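Long-range contacts in SAHS4 (Ramazzottius varieornatus, PDB 5Z4G), which is probably a secreted, heat-soluble molecular shield against desiccation, binding zinc and folded like a fatty-acid-binding protein: residues 22-27 and 63-68; 34-39 and 151-156; 89-94 and 106-111. All coordinates share one frame; numbering follows the deposited sequence.

All three contacts belong to one antiparallel barrel of the fatty-acid-binding-protein type. Interactions 1 and 3, with centres about 14 Å apart, touch inside it: W24 CH2 lies 3.8 Å from M93 CE, and Y65 CE1 4.1 Å from F91 CE2. A tetraethylene glycol, probably from the crystallisation liquor, may mark a pocket, hydrogen-bonded to Y65 and about 4 Å from the side chain of C110. The zinc bound by E68 lies about 5 Å from the side chain of S90, not a ligand. Interaction 2 is centred about 21 Å from interaction 1, yet nearest atoms are about 4 Å apart, strands 26-30 and 150-159 being neighbours; interaction 3 lies across the chain's centre, nearest atoms about 13 Å away.

Interaction 1 of 3, residues 22-27 and 63-68; sequences KPWLGK and LKYWKE. With ZN (zinc ion), chain C.
W24 and Y65 are brought together by their first torsions: in W24, CG stands between the backbone N and the carbonyl carbon (chi1 44°), while in Y65 it lies beside the backbone N, anti to the carbonyl carbon (chi1 -74°). The indole then turns the edge of its six-membered ring to the face of the phenol. This is a T-shaped stack, with centroids 5.5 Å apart and planes at 86°. Y65 CB lies almost in the indole plane, 3.8 Å from W24 CE3. K22 CB and L25 CG both pack against one face of the same indole, toward its rim. L25 also reaches across by one methyl, CD2, which rests 3.9 Å from W66 CA. Beside these side chains the backbones pair. G26 N donates to Y65 O at 2.9 Å, and Y65 N returns a similarly straight bond to G26 O. G26 O also receives a CA-H...O contact from K64 CA at 3.3 Å. At the backbone angles of G26, a CB would be jammed against the carbonyl oxygen of L25, which explains the glycine. One residue on, K27 and K64 form a non-hydrogen-bonded pair, and their aliphatic chains touch at K27 CG and K64 CB, 4.0 Å apart; the ammonium of K27 goes on to a salt bridge with the C-terminal carboxylate of A161. Beyond the pairing, E68 bends at chi2 and binds zinc through OE2 at 2.3 Å. Two waters and E71, H73 and H75 complete six ligands, and W66 stacks on the ring of H75. The arrangement is the antiparallel pairing of the first two strands of a fatty-acid-binding-protein-like barrel, with a zinc site built on the hairpin that follows.

Interaction 2 of 3, residues 34-39 and 151-156; sequences TPENWE and TGKRWY
The amide of N37 holds T151 O in its own plane: ND2 donates at 2.9 Å along a nearly straight bond (167°), although it stands tilted out of the carbonyl plane of T151. The carboxylate of E36 meets the indole of W155 obliquely, their planes 51° apart, with OE1 3.3 Å from CH2. CB and CG of E36 also lie against the CZ3 and CH2 corner, but W155 has a second conformer, so the details of this approach are doubtful. P35 touches an indole and an arginine chain. Its CD sits 3.6 Å above one face of the W38 indole, toward the rim, while its CG lies 3.9 Å from R154 CG, the two side chains running side by side in the same direction. Extended from CG to NE, the arginine carries its guanidinium past the proline, where NH1 donates to Y156 OH at 3.2 Å and also bonds T61. Between these groups E36 and K153 make a single antiparallel bridge: E36 N donates to K153 O at 2.7 Å by a bent bond, and K153 N to E36 O at 3.1 Å. P35 to W38 form a type II turn with N37 at its third position. In N37, CG is turned anti to the backbone N (chi1 -151°) and ND2 goes to the strand; at the N-cap position of helix 38-44, its side chain makes no capping bond. R154 and Y156 match in spacing the Arg-x-Tyr pair that grips a carboxylate in many fatty-acid-binding proteins. The chemistry implies a turn fastened to the last strand by the E36-K153 backbone pair and the N37 amide, with apolar contact of P35 on the R154 chain, while K153 NZ, 5.1 Å from E36 OE2, probably adds only a weak attraction.

Interaction 3 of 3, residues 89-94 and 106-111; sequences TSFKMG and LKYVCT
C110 overlaps one face of the F91 ring: SG stands 3.9 Å from the ring centroid and 18° off the normal, a sulfur-aromatic contact, while C110 CB adds a touch of 3.6 Å to F91 CD1. F91 has CG between the backbone N and the carbonyl carbon (chi1 63°), which helps turn the ring's face to C110 SG. F91 CB lies at the edge of the Y108 ring, 3.6 Å from Y108 OH. M93 CE lies at the F91 ring edge, in plane. A serine in place of F91 would remove the ring and is likely to leave C110 SG without the face beneath it and open a gap beside M93 CE. The backbones meet at one end: G94 N donates to C110 O at 2.8 Å, almost in line with the carbonyl. Elsewhere waters bridge. One accepts from C110 N at 2.8 Å and donates to K92 O; two others tie Y108 OH to T89 OG1 and to S90 O. Strands 89-91 and 106-111 are not paired: their axes come no closer than 9.2 Å, at 55° to each other. The water-bridged separation is consistent with the gap between the fourth and fifth strands known in fatty-acid-binding proteins, here spanned toward strand 104-113. Around it, F91 packs on V76 of strand 74-79, Y108 on L99 of strand 97-101, and C110 on T119 of strand 116-123.

Interaction 1 of 3, residues 22-27 and 63-68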
loop_
_atom_site.group_PDB
_atom_site.type_symbol
_atom_site.label_atom_id
_atom_site.label_comp_id
_atom_site.label_asym_id
_atom_site.label_seq_id
_atom_site.Cartn_x
_atom_site.Cartn_y
_atom_site.Cartn_z
ATOM N N LYS A 22 -5.083 -15.767 1.320
ATOM C CA LYS A 22 -4.378 -14.480 1.280
ATOM C C LYS A 22 -4.805 -13.771 -0.011
ATOM O O LYS A 22 -4.044 -13.713 -1.003
ATOM C CB LYS A 22 -2.863 -14.692 1.378
ATOM C CG LYS A 22 -2.440 -15.316 2.696
ATOM C CD LYS A 22 -0.969 -15.689 2.749
ATOM C CE LYS A 22 -0.686 -16.641 3.911
ATOM N NZ LYS A 22 -1.303 -16.287 5.223
ATOM N N PRO A 23 -6.046 -13.240 -0.019
ATOM C CA PRO A 23 -6.639 -12.782 -1.291
ATOM C C PRO A 23 -6.014 -11.497 -1.836
ATOM O O PRO A 23 -6.303 -11.108 -2.961
ATOM C CB PRO A 23 -8.116 -12.554 -0.929
ATOM C CG PRO A 23 -8.100 -12.287 0.549
ATOM C CD PRO A 23 -6.986 -13.104 1.112
ATOM N N TRP A 24 -5.167 -10.852 -1.034
ATOM C CA TRP A 24 -4.399 -9.682 -1.468
ATOM C C TRP A 24 -3.219 -10.048 -2.378
ATOM O O TRP A 24 -2.654 -9.173 -3.031
ATOM C CB TRP A 24 -3.917 -8.862 -0.255
ATOM C CG TRP A 24 -3.371 -9.694 0.843
ATOM C CD1 TRP A 24 -4.074 -10.215 1.901
ATOM C CD2 TRP A 24 -2.009 -10.120 1.011
ATOM N NE1 TRP A 24 -3.240 -10.941 2.712
ATOM C CE2 TRP A 24 -1.962 -10.888 2.205
ATOM C CE3 TRP A 24 -0.820 -9.905 0.288
ATOM C CZ2 TRP A 24 -0.780 -11.475 2.675
ATOM C CZ3 TRP A 24 0.366 -10.473 0.760
ATOM C CH2 TRP A 24 0.376 -11.255 1.945
ATOM N N LEU A 25 -2.840 -11.330 -2.401
ATOM C CA LEU A 25 -1.841 -11.794 -3.368
ATOM C C LEU A 25 -2.372 -11.666 -4.787
ATOM O O LEU A 25 -3.511 -12.049 -5.079
ATOM C CB LEU A 25 -1.396 -13.239 -3.083
ATOM C CG LEU A 25 -0.617 -13.515 -1.793
ATOM C CD1 LEU A 25 -0.556 -15.010 -1.542
ATOM C CD2 LEU A 25 0.790 -12.917 -1.808
ATOM N N GLY A 26 -1.542 -11.117 -5.661
ATOM C CA GLY A 26 -1.951 -10.829 -7.040
ATOM C C GLY A 26 -1.500 -9.460 -7.487
ATOM O O GLY A 26 -0.763 -8.771 -6.761
ATOM N N LYS A 27 -1.938 -9.073 -8.683
ATOM C CA LYS A 27 -1.630 -7.754 -9.230
ATOM C C LYS A 27 -2.911 -6.937 -9.332
ATOM O O LYS A 27 -3.965 -7.468 -9.653
ATOM C CB LYS A 27 -0.936 -7.859 -10.587
ATOM C CG LYS A 27 -0.233 -6.576 -10.997
ATOM C CD LYS A 27 0.432 -6.727 -12.342
ATOM C CE LYS A 27 1.307 -5.523 -12.636
ATOM N NZ LYS A 27 2.085 -5.698 -13.894
ATOM N N LEU A 63 -0.171 -2.352 -8.229
ATOM C CA LEU A 63 0.344 -2.948 -7.019
ATOM C C LEU A 63 0.419 -4.457 -7.210
ATOM O O LEU A 63 -0.536 -5.071 -7.676
ATOM C CB LEU A 63 -0.606 -2.574 -5.887
ATOM C CG LEU A 63 -0.483 -3.157 -4.505
ATOM C CD1 LEU A 63 0.871 -2.825 -3.916
ATOM C CD2 LEU A 63 -1.605 -2.527 -3.691
ATOM N N LYS A 64 1.552 -5.060 -6.860
ATOM C CA LYS A 64 1.689 -6.510 -6.983
ATOM C C LYS A 64 2.267 -7.098 -5.706
ATOM O O LYS A 64 3.295 -6.631 -5.229
ATOM C CB LYS A 64 2.555 -6.885 -8.201
ATOM C CG LYS A 64 2.568 -8.384 -8.510
ATOM C CD LYS A 64 3.062 -8.679 -9.910
ATOM C CE LYS A 64 4.555 -8.928 -9.953
ATOM N NZ LYS A 64 4.902 -9.855 -11.067
ATOM N N TYR A 65 1.597 -8.119 -5.171
ATOM C CA TYR A 65 2.090 -8.897 -4.025
ATOM C C TYR A 65 2.217 -10.337 -4.462
ATOM O O TYR A 65 1.296 -10.869 -5.089
ATOM C CB TYR A 65 1.092 -8.831 -2.852
ATOM C CG TYR A 65 1.075 -7.523 -2.110
ATOM C CD1 TYR A 65 2.048 -7.240 -1.149
ATOM C CD2 TYR A 65 0.060 -6.587 -2.326
ATOM C CE1 TYR A 65 2.033 -6.046 -0.438
ATOM C CE2 TYR A 65 0.038 -5.387 -1.621
ATOM C CZ TYR A 65 1.030 -5.121 -0.690
ATOM O OH TYR A 65 1.020 -3.930 -0.016
ATOM N N TRP A 66 3.340 -10.981 -4.139
ATOM C CA TRP A 66 3.518 -12.395 -4.475
ATOM C C TRP A 66 4.417 -13.114 -3.487
ATOM O O TRP A 66 5.169 -12.480 -2.728
ATOM C CB TRP A 66 3.975 -12.586 -5.934
ATOM C CG TRP A 66 5.409 -12.260 -6.263
ATOM C CD1 TRP A 66 6.436 -13.158 -6.439
ATOM C CD2 TRP A 66 5.956 -10.968 -6.560
ATOM N NE1 TRP A 66 7.594 -12.495 -6.781
ATOM C CE2 TRP A 66 7.331 -11.155 -6.876
ATOM C CE3 TRP A 66 5.433 -9.665 -6.559
ATOM C CZ2 TRP A 66 8.184 -10.086 -7.193
ATOM C CZ3 TRP A 66 6.286 -8.596 -6.878
ATOM C CH2 TRP A 66 7.643 -8.819 -7.195
ATOM N N LYS A 67 4.302 -14.437 -3.484
ATOM C CA LYS A 67 5.100 -15.303 -2.637
ATOM C C LYS A 67 5.552 -16.470 -3.494
ATOM O O LYS A 67 4.725 -17.151 -4.103
ATOM C CB LYS A 67 4.247 -15.795 -1.460
ATOM C CG LYS A 67 4.923 -16.808 -0.544
ATOM C CD LYS A 67 5.503 -16.163 0.695
ATOM C CE LYS A 67 6.035 -17.212 1.652
ATOM N NZ LYS A 67 5.957 -16.773 3.074
ATOM N N GLU A 68 6.856 -16.693 -3.565
ATOM C CA GLU A 68 7.333 -17.928 -4.197
ATOM C C GLU A 68 7.426 -19.067 -3.184
ATOM O O GLU A 68 7.827 -18.856 -2.035
ATOM C CB GLU A 68 8.625 -17.757 -5.004
ATOM C CG GLU A 68 9.802 -17.138 -4.278
ATOM C CD GLU A 68 10.088 -15.712 -4.704
ATOM O OE1 GLU A 68 9.577 -15.281 -5.763
ATOM O OE2 GLU A 68 10.833 -15.022 -3.972
HETATM ZN ZN ZN C . 12.386 -13.585 -3.128
HETATM O O HOH W 1 14.154 -12.470 -2.867
HETATM O O HOH W 2 13.002 -13.632 -5.364
#

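Interaction 2 of 3, residues 34-39 and 151-156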
loop_
_atom_site.group_PDB
_atom_site.type_symbol
_atom_site.label_atom_id
_atom_site.label_comp_id
_atom_site.label_asym_id
_atom_site.label_seq_id
_atom_site.Cartn_x
_atom_site.Cartn_y
_atom_site.Cartn_z
ATOM N N THR A 34 -9.951 9.499 -7.403
ATOM C CA THR A 34 -9.176 9.685 -6.182
ATOM C C THR A 34 -9.755 8.844 -5.045
ATOM O O THR A 34 -10.932 8.497 -5.084
ATOM C CB THR A 34 -9.150 11.169 -5.757
ATOM O OG1 THR A 34 -10.485 11.692 -5.745
ATOM C CG2 THR A 34 -8.291 11.979 -6.717
ATOM N N PRO A 35 -8.929 8.504 -4.030
ATOM C CA PRO A 35 -9.443 7.739 -2.892
ATOM C C PRO A 35 -10.620 8.430 -2.207
ATOM O O PRO A 35 -10.719 9.663 -2.242
ATOM C CB PRO A 35 -8.245 7.698 -1.945
ATOM C CG PRO A 35 -7.076 7.717 -2.868
ATOM C CD PRO A 35 -7.473 8.716 -3.915
ATOM N N GLU A 36 -11.523 7.636 -1.634
ATOM C CA GLU A 36 -12.573 8.154 -0.759
ATOM C C GLU A 36 -11.937 8.954 0.373
ATOM O O GLU A 36 -10.948 8.511 0.973
ATOM C CB GLU A 36 -13.417 7.016 -0.190
ATOM C CG GLU A 36 -14.843 6.956 -0.721
ATOM C CD GLU A 36 -15.776 6.148 0.172
ATOM O OE1 GLU A 36 -16.594 5.376 -0.372
ATOM O OE2 GLU A 36 -15.698 6.275 1.415
ATOM N N ASN A 37 -12.491 10.144 0.627
ATOM C CA ASN A 37 -12.006 11.067 1.661
ATOM C C ASN A 37 -10.583 11.625 1.405
ATOM O O ASN A 37 -9.912 12.092 2.331
ATOM C CB ASN A 37 -12.123 10.416 3.055
ATOM C CG ASN A 37 -12.331 11.428 4.162
ATOM O OD1 ASN A 37 -12.983 12.455 3.972
ATOM N ND2 ASN A 37 -11.794 11.129 5.340
ATOM N N TRP A 38 -10.143 11.591 0.146
ATOM C CA TRP A 38 -8.806 12.055 -0.241
ATOM C C TRP A 38 -8.479 13.484 0.178
ATOM O O TRP A 38 -7.384 13.729 0.693
ATOM C CB TRP A 38 -8.584 11.886 -1.747
ATOM C CG TRP A 38 -7.181 12.179 -2.225
ATOM C CD1 TRP A 38 -6.815 13.128 -3.134
ATOM C CD2 TRP A 38 -5.970 11.510 -1.831
ATOM N NE1 TRP A 38 -5.455 13.091 -3.340
ATOM C CE2 TRP A 38 -4.910 12.107 -2.558
ATOM C CE3 TRP A 38 -5.674 10.462 -0.939
ATOM C CZ2 TRP A 38 -3.572 11.700 -2.414
ATOM C CZ3 TRP A 38 -4.339 10.054 -0.793
ATOM C CH2 TRP A 38 -3.307 10.672 -1.535
ATOM N N GLU A 39 -9.421 14.412 -0.040
ATOM C CA GLU A 39 -9.213 15.823 0.298
ATOM C C GLU A 39 -8.874 15.990 1.780
ATOM O O GLU A 39 -7.880 16.637 2.113
ATOM C CB GLU A 39 -10.411 16.703 -0.090
ATOM C CG GLU A 39 -10.061 18.187 -0.179
ATOM C CD GLU A 39 -11.264 19.120 -0.162
ATOM O OE1 GLU A 39 -11.267 20.080 -0.956
ATOM O OE2 GLU A 39 -12.198 18.918 0.644
ATOM N N THR A 151 -8.927 8.855 7.743
ATOM C CA THR A 151 -8.930 7.640 6.950
ATOM C C THR A 151 -9.340 7.921 5.510
ATOM O O THR A 151 -10.355 8.573 5.254
ATOM C CB THR A 151 -9.874 6.595 7.577
ATOM O OG1 THR A 151 -9.417 6.291 8.892
ATOM C CG2 THR A 151 -9.895 5.314 6.772
ATOM N N GLY A 152 -8.520 7.434 4.585
ATOM C CA GLY A 152 -8.860 7.379 3.172
ATOM C C GLY A 152 -9.027 5.939 2.722
ATOM O O GLY A 152 -8.546 5.022 3.375
ATOM N N LYS A 153 -9.728 5.732 1.614
ATOM C CA LYS A 153 -9.933 4.382 1.086
ATOM C C LYS A 153 -9.767 4.407 -0.415
ATOM O O LYS A 153 -10.355 5.237 -1.101
ATOM C CB LYS A 153 -11.319 3.831 1.458
ATOM C CG LYS A 153 -11.630 3.799 2.948
ATOM C CD LYS A 153 -13.091 3.493 3.225
ATOM C CE LYS A 153 -13.390 3.569 4.717
ATOM N NZ LYS A 153 -14.674 2.890 5.060
ATOM N N ARG A 154 -8.947 3.499 -0.919
ATOM C CA ARG A 154 -8.747 3.359 -2.356
ATOM C C ARG A 154 -9.096 1.957 -2.816
ATOM O O ARG A 154 -8.789 0.969 -2.131
ATOM C CB ARG A 154 -7.303 3.659 -2.705
ATOM C CG ARG A 154 -7.111 4.029 -4.149
ATOM C CD ARG A 154 -5.662 4.296 -4.397
ATOM N NE ARG A 154 -5.490 5.033 -5.636
ATOM C CZ ARG A 154 -4.346 5.108 -6.300
ATOM N NH1 ARG A 154 -3.280 4.450 -5.857
ATOM N NH2 ARG A 154 -4.282 5.812 -7.419
ATOM N N TRP A 155 -9.728 1.871 -3.984
ATOM C CA TRP A 155 -10.115 0.586 -4.561
ATOM C C TRP A 155 -9.286 0.220 -5.780
ATOM O O TRP A 155 -8.889 1.086 -6.565
ATOM C CB TRP A 155 -11.607 0.566 -4.908
ATOM C CG TRP A 155 -12.479 0.560 -3.685
ATOM C CD1 TRP A 155 -13.008 -0.534 -3.062
ATOM C CD2 TRP A 155 -12.901 1.699 -2.924
ATOM N NE1 TRP A 155 -13.742 -0.149 -1.963
ATOM C CE2 TRP A 155 -13.695 1.215 -1.855
ATOM C CE3 TRP A 155 -12.694 3.083 -3.046
ATOM C CZ2 TRP A 155 -14.284 2.067 -0.909
ATOM C CZ3 TRP A 155 -13.282 3.934 -2.101
ATOM C CH2 TRP A 155 -14.066 3.417 -1.047
ATOM N N TYR A 156 -9.032 -1.081 -5.908
ATOM C CA TYR A 156 -8.253 -1.649 -7.010
ATOM C C TYR A 156 -9.002 -2.829 -7.603
ATOM O O TYR A 156 -9.769 -3.494 -6.899
ATOM C CB TYR A 156 -6.897 -2.175 -6.514
ATOM C CG TYR A 156 -5.960 -1.142 -5.924
ATOM C CD1 TYR A 156 -6.177 -0.613 -4.640
ATOM C CD2 TYR A 156 -4.830 -0.720 -6.627
ATOM C CE1 TYR A 156 -5.328 0.334 -4.110
ATOM C CE2 TYR A 156 -3.969 0.237 -6.104
ATOM C CZ TYR A 156 -4.217 0.746 -4.831
ATOM O OH TYR A 156 -3.385 1.687 -4.248
#

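Interaction 3 of 3, residues 89-94 and 106-111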
loop_
_atom_site.group_PDB
_atom_site.type_symbol
_atom_site.label_atom_id
_atom_site.label_comp_id
_atom_site.label_asym_id
_atom_site.label_seq_id
_atom_site.Cartn_x
_atom_site.Cartn_y
_atom_site.Cartn_z
ATOM N N THR A 89 10.395 -4.396 -3.223
ATOM C CA THR A 89 11.048 -4.882 -2.018
ATOM C C THR A 89 10.502 -6.244 -1.589
ATOM O O THR A 89 9.606 -6.806 -2.229
ATOM C CB THR A 89 11.024 -3.818 -0.876
ATOM O OG1 THR A 89 12.042 -4.115 0.087
ATOM C CG2 THR A 89 9.667 -3.718 -0.176
ATOM N N SER A 90 11.084 -6.774 -0.519
ATOM C CA SER A 90 10.638 -8.014 0.086
ATOM C C SER A 90 10.447 -7.773 1.573
ATOM O O SER A 90 11.049 -6.863 2.143
ATOM C CB SER A 90 11.656 -9.127 -0.158
ATOM O OG SER A 90 12.944 -8.725 0.261
ATOM N N PHE A 91 9.583 -8.571 2.187
ATOM C CA PHE A 91 9.331 -8.445 3.621
ATOM C C PHE A 91 8.951 -9.783 4.229
ATOM O O PHE A 91 8.472 -10.687 3.539
ATOM C CB PHE A 91 8.258 -7.364 3.909
ATOM C CG PHE A 91 6.886 -7.670 3.338
ATOM C CD1 PHE A 91 5.933 -8.383 4.082
ATOM C CD2 PHE A 91 6.536 -7.231 2.057
ATOM C CE1 PHE A 91 4.667 -8.652 3.553
ATOM C CE2 PHE A 91 5.282 -7.515 1.525
ATOM C CZ PHE A 91 4.340 -8.214 2.276
ATOM N N LYS A 92 9.167 -9.890 5.530
ATOM C CA LYS A 92 8.723 -11.037 6.310
ATOM C C LYS A 92 7.725 -10.512 7.315
ATOM O O LYS A 92 7.943 -9.451 7.905
ATOM C CB LYS A 92 9.903 -11.720 7.016
ATOM C CG LYS A 92 10.943 -12.263 6.047
ATOM C CD LYS A 92 12.073 -13.010 6.730
ATOM C CE LYS A 92 13.117 -13.387 5.698
ATOM N NZ LYS A 92 14.165 -14.306 6.216
ATOM N N MET A 93 6.637 -11.252 7.517
ATOM C CA MET A 93 5.625 -10.853 8.503
ATOM C C MET A 93 6.229 -10.634 9.882
ATOM O O MET A 93 7.001 -11.456 10.381
ATOM C CB MET A 93 4.489 -11.876 8.588
ATOM C CG MET A 93 3.722 -12.043 7.295
ATOM S SD MET A 93 2.877 -10.540 6.766
ATOM C CE MET A 93 2.268 -11.129 5.187
ATOM N N GLY A 94 5.890 -9.500 10.476
ATOM C CA GLY A 94 6.346 -9.149 11.822
ATOM C C GLY A 94 7.772 -8.636 11.957
ATOM O O GLY A 94 8.221 -8.361 13.074
ATOM N N LEU A 106 11.284 5.662 5.890
ATOM C CA LEU A 106 10.008 5.112 6.283
ATOM C C LEU A 106 10.310 3.740 6.882
ATOM O O LEU A 106 10.966 2.918 6.243
ATOM C CB LEU A 106 9.126 5.001 5.035
ATOM C CG LEU A 106 7.699 4.467 5.041
ATOM C CD1 LEU A 106 6.897 5.141 3.936
ATOM C CD2 LEU A 106 7.667 2.951 4.901
ATOM N N LYS A 107 9.855 3.516 8.110
ATOM C CA LYS A 107 9.953 2.210 8.756
ATOM C C LYS A 107 8.591 1.534 8.697
ATOM O O LYS A 107 7.566 2.176 8.899
ATOM C CB LYS A 107 10.404 2.354 10.208
ATOM C CG LYS A 107 11.809 2.906 10.374
ATOM C CD LYS A 107 12.197 2.983 11.842
ATOM C CE LYS A 107 13.494 3.751 12.019
ATOM N NZ LYS A 107 13.925 3.794 13.442
ATOM N N TYR A 108 8.566 0.241 8.406
ATOM C CA TYR A 108 7.285 -0.463 8.344
ATOM C C TYR A 108 7.352 -1.899 8.851
ATOM O O TYR A 108 8.413 -2.519 8.831
ATOM C CB TYR A 108 6.722 -0.444 6.908
ATOM C CG TYR A 108 7.450 -1.378 5.971
ATOM C CD1 TYR A 108 8.603 -0.963 5.300
ATOM C CD2 TYR A 108 7.005 -2.700 5.785
ATOM C CE1 TYR A 108 9.286 -1.823 4.462
ATOM C CE2 TYR A 108 7.684 -3.572 4.953
ATOM C CZ TYR A 108 8.818 -3.127 4.291
ATOM O OH TYR A 108 9.485 -3.987 3.462
ATOM N N VAL A 109 6.205 -2.411 9.297
ATOM C CA VAL A 109 6.046 -3.822 9.659
ATOM C C VAL A 109 4.725 -4.317 9.082
ATOM O O VAL A 109 3.688 -3.671 9.262
ATOM C CB VAL A 109 6.032 -4.056 11.193
ATOM C CG1 VAL A 109 5.953 -5.549 11.494
ATOM C CG2 VAL A 109 7.261 -3.461 11.860
ATOM N N CYS A 110 4.771 -5.456 8.394
ATOM C CA CYS A 110 3.570 -6.095 7.850
ATOM C C CYS A 110 3.131 -7.241 8.733
ATOM O O CYS A 110 3.954 -8.029 9.184
ATOM C CB CYS A 110 3.829 -6.631 6.451
ATOM S SG CYS A 110 4.129 -5.332 5.255
ATOM N N THR A 111 1.824 -7.323 8.979
ATOM C CA THR A 111 1.239 -8.441 9.713
ATOM C C THR A 111 -0.054 -8.853 9.028
ATOM O O THR A 111 -0.518 -8.184 8.088
ATOM C CB THR A 111 0.941 -8.077 11.185
ATOM O OG1 THR A 111 0.147 -6.888 11.233
ATOM C CG2 THR A 111 2.235 -7.881 11.998
HETATM O O HOH W 3 11.860 -3.122 2.581
HETATM O O HOH W 4 11.181 -5.796 4.821
HETATM O O HOH W 5 7.059 -6.789 7.545
#